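Local coordinates for sporulation-control protein spo0M (Bacillus subtilis, PDB 5CL2) that controls the expression of spo0A and is required for cells to pass the morphological stage 0 of sporulation, at residues H69-T74 against F87-T92; I42-L47 against D111-G116; M181-E186 against R204-L209. One frame throughout, in Å; residues are numbered along the deposited sequence.

Contact 1: residues H69-T74 against F87-T92; sequences HSFRVT and FPFTFT
F71 lays the CE1 corner of its ring against the ring of F91, with CE1 3.6 Å from F91 CD1, the two planes inclined at 42°. F71 CG sits between the backbone N and the carbonyl carbon (chi1 77°), on the side where the ring meets F91. F71 CZ also reaches F89 CD1 at 4.1 Å, the F89 atom lying at the edge of the F71 ring. Next to it, on the same side of the F91 ring, H69 brings CD2 to F91 CD2, 3.7 Å away; the imidazole is nearly parallel to the phenyl ring but slid so far that they barely overlap. H69, F71 and F91 thus form an aromatic cluster without a true stack. At the far end T74 sets CG2 over one face of F87, 3.8 Å from the ring centroid, a CH-pi contact. V73 CG1 meets F87 CB at 3.7 Å. V73 and T74 both pair with I45 in a classic beta bulge, and both side chains can therefore point at F87-T92. The axes of 69-72 and 87-92 come no nearer than 9.2 Å; these segments meet through side chains, as facing sheets of an arrestin-like sandwich do. Strand 60-79 borders strand 40-57, and strand 84-92 borders strand 26-34.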
loop_
_atom_site.group_PDB
_atom_site.type_symbol
_atom_site.label_atom_id
_atom_site.label_comp_id
_atom_site.label_asym_id
_atom_site.label_seq_id
_atom_site.Cartn_x
_atom_site.Cartn_y
_atom_site.Cartn_z
ATOM N N HIS A 69 11.088 -0.848 -4.784
ATOM C CA HIS A 69 11.779 -1.356 -3.607
ATOM C C HIS A 69 13.127 -0.700 -3.496
ATOM O O HIS A 69 13.743 -0.358 -4.509
ATOM C CB HIS A 69 11.923 -2.861 -3.684
ATOM C CG HIS A 69 12.619 -3.469 -2.507
ATOM N ND1 HIS A 69 12.097 -3.387 -1.231
ATOM C CD2 HIS A 69 13.746 -4.183 -2.416
ATOM C CE1 HIS A 69 12.896 -4.033 -0.399
ATOM N NE2 HIS A 69 13.914 -4.522 -1.090
ATOM N N SER A 70 13.606 -0.530 -2.275
ATOM C CA SER A 70 14.896 0.098 -2.073
ATOM C C SER A 70 15.527 -0.514 -0.834
ATOM O O SER A 70 14.812 -0.827 0.105
ATOM C CB SER A 70 14.724 1.612 -1.943
ATOM O OG SER A 70 15.957 2.244 -1.719
ATOM N N PHE A 71 16.840 -0.759 -0.863
ATOM C CA PHE A 71 17.579 -1.216 0.315
ATOM C C PHE A 71 19.087 -0.936 0.191
ATOM O O PHE A 71 19.601 -0.720 -0.910
ATOM C CB PHE A 71 17.341 -2.713 0.556
ATOM C CG PHE A 71 18.110 -3.600 -0.364
ATOM C CD1 PHE A 71 17.685 -3.796 -1.664
ATOM C CD2 PHE A 71 19.269 -4.232 0.069
ATOM C CE1 PHE A 71 18.407 -4.619 -2.524
ATOM C CE2 PHE A 71 19.992 -5.056 -0.776
ATOM C CZ PHE A 71 19.569 -5.244 -2.081
ATOM N N ARG A 72 19.798 -0.968 1.315
ATOM C CA ARG A 72 21.237 -0.644 1.316
ATOM C C ARG A 72 22.121 -1.878 1.160
ATOM O O ARG A 72 22.088 -2.780 1.985
ATOM C CB ARG A 72 21.603 0.106 2.596
ATOM C CG ARG A 72 23.095 0.429 2.752
ATOM C CD ARG A 72 23.259 1.799 3.386
ATOM N NE ARG A 72 22.583 2.789 2.554
ATOM C CZ ARG A 72 22.466 4.079 2.835
ATOM N NH1 ARG A 72 22.938 4.571 3.969
ATOM N NH2 ARG A 72 21.845 4.869 1.978
ATOM N N VAL A 73 22.911 -1.925 0.093
ATOM C CA VAL A 73 23.797 -3.073 -0.099
ATOM C C VAL A 73 24.950 -2.978 0.899
ATOM O O VAL A 73 25.297 -3.957 1.563
ATOM C CB VAL A 73 24.327 -3.166 -1.536
ATOM C CG1 VAL A 73 25.403 -4.243 -1.640
ATOM C CG2 VAL A 73 23.186 -3.442 -2.508
ATOM N N THR A 74 25.539 -1.802 1.032
ATOM C CA THR A 74 26.604 -1.706 2.014
ATOM C C THR A 74 26.744 -0.283 2.494
ATOM O O THR A 74 26.295 0.643 1.828
ATOM C CB THR A 74 27.998 -2.249 1.457
ATOM O OG1 THR A 74 28.921 -2.417 2.540
ATOM C CG2 THR A 74 28.635 -1.314 0.459
ATOM N N PHE A 87 30.331 -6.954 -3.424
ATOM C CA PHE A 87 29.273 -7.025 -2.439
ATOM C C PHE A 87 28.122 -7.862 -2.963
ATOM O O PHE A 87 27.334 -7.386 -3.749
ATOM C CB PHE A 87 28.807 -5.614 -2.076
ATOM C CG PHE A 87 29.916 -4.715 -1.599
ATOM C CD1 PHE A 87 30.286 -4.707 -0.257
ATOM C CD2 PHE A 87 30.612 -3.898 -2.492
ATOM C CE1 PHE A 87 31.332 -3.885 0.199
ATOM C CE2 PHE A 87 31.658 -3.061 -2.052
ATOM C CZ PHE A 87 32.022 -3.059 -0.700
ATOM N N PRO A 88 28.011 -9.115 -2.505
ATOM C CA PRO A 88 26.863 -9.950 -2.885
ATOM C C PRO A 88 25.590 -9.548 -2.145
ATOM O O PRO A 88 25.656 -9.094 -0.999
ATOM C CB PRO A 88 27.302 -11.372 -2.495
ATOM C CG PRO A 88 28.406 -11.187 -1.487
ATOM C CD PRO A 88 29.088 -9.895 -1.860
ATOM N N PHE A 89 24.441 -9.703 -2.802
ATOM C CA PHE A 89 23.169 -9.294 -2.214
ATOM C C PHE A 89 22.011 -10.195 -2.621
ATOM O O PHE A 89 22.063 -10.903 -3.646
ATOM C CB PHE A 89 22.840 -7.859 -2.618
ATOM C CG PHE A 89 22.583 -7.699 -4.104
ATOM C CD1 PHE A 89 21.307 -7.927 -4.639
ATOM C CD2 PHE A 89 23.624 -7.364 -4.972
ATOM C CE1 PHE A 89 21.079 -7.805 -6.004
ATOM C CE2 PHE A 89 23.407 -7.238 -6.336
ATOM C CZ PHE A 89 22.132 -7.460 -6.856
ATOM N N THR A 90 20.937 -10.109 -1.835
ATOM C CA THR A 90 19.691 -10.769 -2.158
ATOM C C THR A 90 18.489 -9.925 -1.684
ATOM O O THR A 90 18.527 -9.286 -0.618
ATOM C CB THR A 90 19.658 -12.190 -1.535
ATOM O OG1 THR A 90 18.555 -12.932 -2.064
ATOM C CG2 THR A 90 19.541 -12.124 -0.029
ATOM N N PHE A 91 17.420 -9.915 -2.480
ATOM C CA PHE A 91 16.180 -9.267 -2.044
ATOM C C PHE A 91 15.005 -9.931 -2.715
ATOM O O PHE A 91 15.145 -10.573 -3.748
ATOM C CB PHE A 91 16.185 -7.760 -2.346
ATOM C CG PHE A 91 16.098 -7.421 -3.822
ATOM C CD1 PHE A 91 17.258 -7.335 -4.603
ATOM C CD2 PHE A 91 14.874 -7.137 -4.414
ATOM C CE1 PHE A 91 17.199 -7.014 -5.952
ATOM C CE2 PHE A 91 14.793 -6.809 -5.767
ATOM C CZ PHE A 91 15.960 -6.743 -6.539
ATOM N N THR A 92 13.835 -9.771 -2.130
ATOM C CA THR A 92 12.664 -10.384 -2.695
ATOM C C THR A 92 11.920 -9.380 -3.547
ATOM O O THR A 92 11.690 -8.248 -3.120
ATOM C CB THR A 92 11.762 -10.927 -1.596
ATOM O OG1 THR A 92 12.547 -11.765 -0.742
ATOM C CG2 THR A 92 10.609 -11.729 -2.188
#

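Contact 2: residues I42-L47 against D111-G116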
loop_
_atom_site.group_PDB
_atom_site.type_symbol
_atom_site.label_atom_id
_atom_site.label_comp_id
_atom_site.label_asym_id
_atom_site.label_seq_id
_atom_site.Cartn_x
_atom_site.Cartn_y
_atom_site.Cartn_z
ATOM N N ILE A 42 33.568 6.048 0.032
ATOM C CA ILE A 42 32.239 5.679 -0.397
ATOM C C ILE A 42 31.250 5.657 0.783
ATOM O O ILE A 42 31.461 4.945 1.760
ATOM C CB ILE A 42 32.289 4.328 -1.110
ATOM C CG1 ILE A 42 32.955 4.545 -2.485
ATOM C CG2 ILE A 42 30.852 3.729 -1.218
ATOM C CD1 ILE A 42 33.624 3.333 -3.090
ATOM N N ARG A 43 30.176 6.438 0.692
ATOM C CA ARG A 43 29.215 6.537 1.807
ATOM C C ARG A 43 28.308 5.307 1.898
ATOM O O ARG A 43 28.098 4.775 2.980
ATOM C CB ARG A 43 28.404 7.826 1.674
ATOM C CG ARG A 43 29.317 9.058 1.810
ATOM C CD ARG A 43 28.590 10.355 2.066
ATOM N NE ARG A 43 27.448 10.523 1.171
ATOM C CZ ARG A 43 26.412 11.316 1.428
ATOM N NH1 ARG A 43 26.382 12.017 2.557
ATOM N NH2 ARG A 43 25.417 11.418 0.549
ATOM N N TYR A 44 27.877 4.775 0.763
ATOM C CA TYR A 44 27.014 3.608 0.779
ATOM C C TYR A 44 26.797 3.117 -0.640
ATOM O O TYR A 44 27.017 3.855 -1.588
ATOM C CB TYR A 44 25.630 3.943 1.433
ATOM C CG TYR A 44 24.836 4.977 0.652
ATOM C CD1 TYR A 44 24.102 4.607 -0.477
ATOM C CD2 TYR A 44 24.820 6.325 1.032
ATOM C CE1 TYR A 44 23.382 5.539 -1.209
ATOM C CE2 TYR A 44 24.087 7.279 0.291
ATOM C CZ TYR A 44 23.373 6.866 -0.828
ATOM O OH TYR A 44 22.647 7.762 -1.605
ATOM N N ILE A 45 26.318 1.881 -0.766
ATOM C CA ILE A 45 25.804 1.374 -2.027
ATOM C C ILE A 45 24.356 0.893 -1.819
ATOM O O ILE A 45 24.104 -0.039 -1.024
ATOM C CB ILE A 45 26.655 0.214 -2.578
ATOM C CG1 ILE A 45 28.129 0.626 -2.717
ATOM C CG2 ILE A 45 26.086 -0.300 -3.914
ATOM C CD1 ILE A 45 29.007 -0.525 -3.140
ATOM N N ASP A 46 23.433 1.541 -2.539
ATOM C CA ASP A 46 21.999 1.220 -2.536
ATOM C C ASP A 46 21.618 0.593 -3.865
ATOM O O ASP A 46 22.229 0.887 -4.907
ATOM C CB ASP A 46 21.120 2.472 -2.311
ATOM C CG ASP A 46 21.079 2.927 -0.843
ATOM O OD1 ASP A 46 21.559 2.189 0.046
ATOM O OD2 ASP A 46 20.624 4.067 -0.586
ATOM N N LEU A 47 20.627 -0.290 -3.804
ATOM C CA LEU A 47 19.959 -0.845 -4.975
ATOM C C LEU A 47 18.518 -0.347 -4.973
ATOM O O LEU A 47 17.898 -0.245 -3.908
ATOM C CB LEU A 47 19.937 -2.372 -4.935
ATOM C CG LEU A 47 21.176 -3.111 -5.432
ATOM C CD1 LEU A 47 20.791 -4.482 -5.952
ATOM C CD2 LEU A 47 21.990 -2.295 -6.430
ATOM N N ASP A 111 23.037 2.644 -6.998
ATOM C CA ASP A 111 23.477 3.971 -6.595
ATOM C C ASP A 111 24.699 3.844 -5.669
ATOM O O ASP A 111 24.578 3.405 -4.528
ATOM C CB ASP A 111 22.299 4.699 -5.909
ATOM C CG ASP A 111 22.681 6.039 -5.300
ATOM O OD1 ASP A 111 23.616 6.718 -5.804
ATOM O OD2 ASP A 111 21.999 6.437 -4.328
ATOM N N LEU A 112 25.875 4.220 -6.158
ATOM C CA LEU A 112 27.073 4.234 -5.307
ATOM C C LEU A 112 27.406 5.686 -4.982
ATOM O O LEU A 112 27.800 6.450 -5.855
ATOM C CB LEU A 112 28.258 3.526 -5.994
ATOM C CG LEU A 112 29.634 3.564 -5.334
ATOM C CD1 LEU A 112 30.351 2.222 -5.435
ATOM C CD2 LEU A 112 30.469 4.608 -5.977
ATOM N N ASP A 113 27.215 6.065 -3.727
ATOM C CA ASP A 113 27.351 7.454 -3.331
ATOM C C ASP A 113 28.773 7.674 -2.836
ATOM O O ASP A 113 29.251 6.959 -1.966
ATOM C CB ASP A 113 26.303 7.814 -2.269
ATOM C CG ASP A 113 26.344 9.276 -1.859
ATOM O OD1 ASP A 113 27.434 9.790 -1.532
ATOM O OD2 ASP A 113 25.275 9.918 -1.857
ATOM N N ILE A 114 29.449 8.649 -3.428
ATOM C CA ILE A 114 30.836 8.936 -3.094
ATOM C C ILE A 114 30.863 10.290 -2.437
ATOM O O ILE A 114 30.227 11.234 -2.922
ATOM C CB ILE A 114 31.757 8.942 -4.335
ATOM C CG1 ILE A 114 31.842 7.549 -4.949
ATOM C CG2 ILE A 114 33.164 9.431 -3.977
ATOM C CD1 ILE A 114 32.597 7.514 -6.275
ATOM N N GLN A 115 31.567 10.403 -1.320
ATOM C CA GLN A 115 31.587 11.697 -0.673
ATOM C C GLN A 115 32.545 12.640 -1.397
ATOM O O GLN A 115 33.740 12.407 -1.471
ATOM C CB GLN A 115 31.982 11.558 0.795
ATOM C CG GLN A 115 32.004 12.883 1.504
ATOM C CD GLN A 115 32.322 12.745 2.958
ATOM O OE1 GLN A 115 33.292 12.094 3.328
ATOM N NE2 GLN A 115 31.505 13.362 3.805
ATOM N N GLY A 116 31.954 13.674 -1.982
ATOM C CA GLY A 116 32.649 14.787 -2.597
ATOM C C GLY A 116 33.824 14.621 -3.546
ATOM O O GLY A 116 34.836 15.264 -3.301
#
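The Y44 ring carries D113 CB over one face, 3.6 Å from its centroid in a CH-pi contact, and has D111 OD2 at its edge, near the ring plane; on the opposite face R72 makes a cation-pi contact. Y44 OH donates to D111 OD2, 3.1 Å, on the syn side but 30° out of a carboxylate plane turned almost perpendicular to the ring. The guanidinium of R43 takes D113 at its edge: R43 NE reaches D113 OD1 and R43 NH2 reaches D113 OD2, each at 2.8 Å, in a side-on, two-pronged salt bridge. Both nitrogens stand above the carboxylate plane, although both oxygens lie close to the guanidinium plane. With D113 CG anti to the backbone N (chi1 -177°), the carboxylate is brought to R43. Backbone bonds join the antiparallel strands: R43 N to D113 O, D113 N to Y44 O, and the D46-D111 hydrogen-bonded pair, whose D111 N to D46 O bond measures 2.8 Å. The other face of the sheet is apolar: I45 CD1 meets L112 CD1 at 3.8 Å inside the sandwich, and I42 CG1 meets I114 CG1, both residues buried on the same face. Chemically, the contact gathers acidic groups on its polar face. R43 would offset the charge of D113, which also has D119 close by, and R72 that of D46, so these arginines plausibly ease the repulsion among neighbouring carboxylates.

Contact 3: residues M181-E186 against R204-L209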
loop_
_atom_site.group_PDB
_atom_site.type_symbol
_atom_site.label_atom_id
_atom_site.label_comp_id
_atom_site.label_asym_id
_atom_site.label_seq_id
_atom_site.Cartn_x
_atom_site.Cartn_y
_atom_site.Cartn_z
ATOM N N MET A 181 -20.832 -7.323 -26.566
ATOM C CA MET A 181 -20.760 -6.851 -25.173
ATOM C C MET A 181 -19.988 -5.544 -24.916
ATOM O O MET A 181 -20.410 -4.695 -24.117
ATOM C CB MET A 181 -20.118 -7.926 -24.296
ATOM C CG MET A 181 -19.993 -7.522 -22.831
ATOM S SD MET A 181 -19.575 -8.895 -21.740
ATOM C CE MET A 181 -17.830 -9.047 -21.942
ATOM N N LEU A 182 -18.821 -5.404 -25.544
ATOM C CA LEU A 182 -17.943 -4.301 -25.198
ATOM C C LEU A 182 -16.921 -3.963 -26.285
ATOM O O LEU A 182 -16.656 -4.765 -27.191
ATOM C CB LEU A 182 -17.214 -4.622 -23.885
ATOM C CG LEU A 182 -16.616 -6.016 -23.664
ATOM C CD1 LEU A 182 -15.389 -6.290 -24.555
ATOM C CD2 LEU A 182 -16.183 -6.131 -22.217
ATOM N N ASP A 183 -16.351 -2.772 -26.206
ATOM C CA ASP A 183 -15.226 -2.452 -27.075
ATOM C C ASP A 183 -13.907 -2.962 -26.481
ATOM O O ASP A 183 -13.043 -3.485 -27.198
ATOM C CB ASP A 183 -15.213 -0.962 -27.340
ATOM C CG ASP A 183 -16.430 -0.536 -28.120
ATOM O OD1 ASP A 183 -17.091 -1.435 -28.684
ATOM O OD2 ASP A 183 -16.748 0.664 -28.160
ATOM N N GLU A 184 -13.749 -2.854 -25.165
ATOM C CA GLU A 184 -12.644 -3.575 -24.559
ATOM C C GLU A 184 -12.838 -3.788 -23.072
ATOM O O GLU A 184 -13.602 -3.075 -22.428
ATOM C CB GLU A 184 -11.291 -2.848 -24.864
ATOM C CG GLU A 184 -11.088 -1.520 -24.168
ATOM C CD GLU A 184 -11.907 -0.396 -24.773
ATOM O OE1 GLU A 184 -11.989 -0.310 -26.006
ATOM O OE2 GLU A 184 -12.492 0.413 -24.023
ATOM N N LEU A 185 -12.089 -4.765 -22.555
ATOM C CA LEU A 185 -12.082 -5.166 -21.161
ATOM C C LEU A 185 -10.767 -4.754 -20.445
ATOM O O LEU A 185 -9.701 -4.846 -21.019
ATOM C CB LEU A 185 -12.261 -6.679 -21.076
ATOM C CG LEU A 185 -12.112 -7.311 -19.701
ATOM C CD1 LEU A 185 -13.274 -6.910 -18.810
ATOM C CD2 LEU A 185 -11.981 -8.807 -19.847
ATOM N N GLU A 186 -10.857 -4.304 -19.200
ATOM C CA GLU A 186 -9.693 -3.913 -18.428
ATOM C C GLU A 186 -9.670 -4.684 -17.129
ATOM O O GLU A 186 -10.673 -4.698 -16.408
ATOM C CB GLU A 186 -9.709 -2.411 -18.126
ATOM C CG GLU A 186 -9.391 -1.504 -19.320
ATOM C CD GLU A 186 -10.618 -1.182 -20.172
ATOM O OE1 GLU A 186 -11.776 -1.217 -19.675
ATOM O OE2 GLU A 186 -10.413 -0.872 -21.351
ATOM N N ARG A 204 -13.232 1.499 -20.951
ATOM C CA ARG A 204 -12.471 2.665 -20.484
ATOM C C ARG A 204 -11.891 3.462 -21.654
ATOM O O ARG A 204 -11.937 4.700 -21.643
ATOM C CB ARG A 204 -11.365 2.230 -19.510
ATOM C CG ARG A 204 -11.883 2.084 -18.064
ATOM C CD ARG A 204 -10.830 1.497 -17.119
ATOM N NE ARG A 204 -9.602 2.292 -17.045
ATOM C CZ ARG A 204 -9.484 3.409 -16.339
ATOM N NH1 ARG A 204 -10.515 3.880 -15.647
ATOM N NH2 ARG A 204 -8.333 4.055 -16.326
ATOM N N ARG A 205 -11.391 2.778 -22.682
ATOM C CA ARG A 205 -10.850 3.506 -23.828
ATOM C C ARG A 205 -11.966 4.184 -24.583
ATOM O O ARG A 205 -11.820 5.345 -24.953
ATOM C CB ARG A 205 -10.086 2.599 -24.812
ATOM C CG ARG A 205 -8.881 1.889 -24.235
ATOM C CD ARG A 205 -8.168 2.775 -23.227
ATOM N NE ARG A 205 -7.613 1.923 -22.189
ATOM C CZ ARG A 205 -7.575 2.254 -20.907
ATOM N NH1 ARG A 205 -8.058 3.420 -20.489
ATOM N NH2 ARG A 205 -7.069 1.404 -20.041
ATOM N N ALA A 206 -13.084 3.477 -24.788
ATOM C CA ALA A 206 -14.231 4.071 -25.466
ATOM C C ALA A 206 -14.654 5.326 -24.727
ATOM O O ALA A 206 -15.006 6.324 -25.339
ATOM C CB ALA A 206 -15.418 3.071 -25.563
ATOM N N ARG A 207 -14.610 5.272 -23.402
ATOM C CA ARG A 207 -15.044 6.407 -22.592
ATOM C C ARG A 207 -13.922 7.443 -22.399
ATOM O O ARG A 207 -14.114 8.469 -21.747
ATOM C CB ARG A 207 -15.552 5.923 -21.234
ATOM C CG ARG A 207 -16.795 5.038 -21.324
ATOM C CD ARG A 207 -17.364 4.745 -19.955
ATOM N NE ARG A 207 -16.605 3.704 -19.283
ATOM C CZ ARG A 207 -16.621 3.511 -17.973
ATOM N NH1 ARG A 207 -17.352 4.307 -17.201
ATOM N NH2 ARG A 207 -15.893 2.537 -17.437
ATOM N N GLY A 208 -12.758 7.178 -22.979
ATOM C CA GLY A 208 -11.615 8.081 -22.862
ATOM C C GLY A 208 -11.135 8.293 -21.433
ATOM O O GLY A 208 -10.745 9.398 -21.049
ATOM N N LEU A 209 -11.185 7.228 -20.640
ATOM C CA LEU A 209 -10.701 7.255 -19.256
ATOM C C LEU A 209 -9.260 6.737 -19.179
ATOM O O LEU A 209 -8.940 5.704 -19.770
ATOM C CB LEU A 209 -11.593 6.409 -18.339
ATOM C CG LEU A 209 -13.078 6.765 -18.256
ATOM C CD1 LEU A 209 -13.837 5.676 -17.530
ATOM C CD2 LEU A 209 -13.262 8.101 -17.568
#
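E184, just before strand 185-191, and E186, within it, reach to the backbone of R204-L209, whose residues R205 to G208 form a type I beta turn just after strand 195-202. Here acidic side chains accept from backbone N-H groups at the start of the turn. E184 OE2 takes the clearer bond, from A206 N at 3.2 Å, which arrives on the syn side of the carboxylate, 25° out of its plane. The same E184 OE2 also receives a weak, bent bond from R205 N at 2.9 Å. A bend at chi2 (-75°) turns E184 CD toward R205 CB. E186 OE1 accepts another weak bond, from R204 N at 3.3 Å, while R204 CB packs against the same oxygen. Within the turn, G208 N donates to R205 O at 2.9 Å, and L209 N donates to R204 O.

The arginine heads find their partners elsewhere. R204 NE and R205 NH2 both form salt bridges with E168, R205 NE pairs with E170, and R204 NH2 donates to G211 O. On the other segment, D183 N is satisfied by D203 OD1. R204 and R205 are thus paired with E168 and E170, and their charge may also temper that of E186 nearby. E186 OE2 stands over a face of the R205 guanidinium, 4.0 Å from R205 NE, with no N-H directed at it. At the outer end of the contact, A206 CB rests 3.8 Å from D183 OD2.

In the fold
Contacts 1 and 2 belong to one beta sandwich, their centres about 13 Å apart, and contact 1 is nested along the chain inside the loop closed by contact 2. Strands 40-57 and 60-79 are neighbours in the same sheet, so contact 2 joins strands within that sheet while contact 1 joins it to the facing one. They touch directly: V73 N probably hydrogen-bonds to I45 O, and F89 packs on L47. Contact 3 follows later in the chain, about 41 and 46 Å from them between centres, at the start of strand 185-191 in a separate five-stranded sheet. Contacts 1 and 2 thus lie in one beta assembly of Spo0M and contact 3 in the other, on the opposite side of the chain's centre.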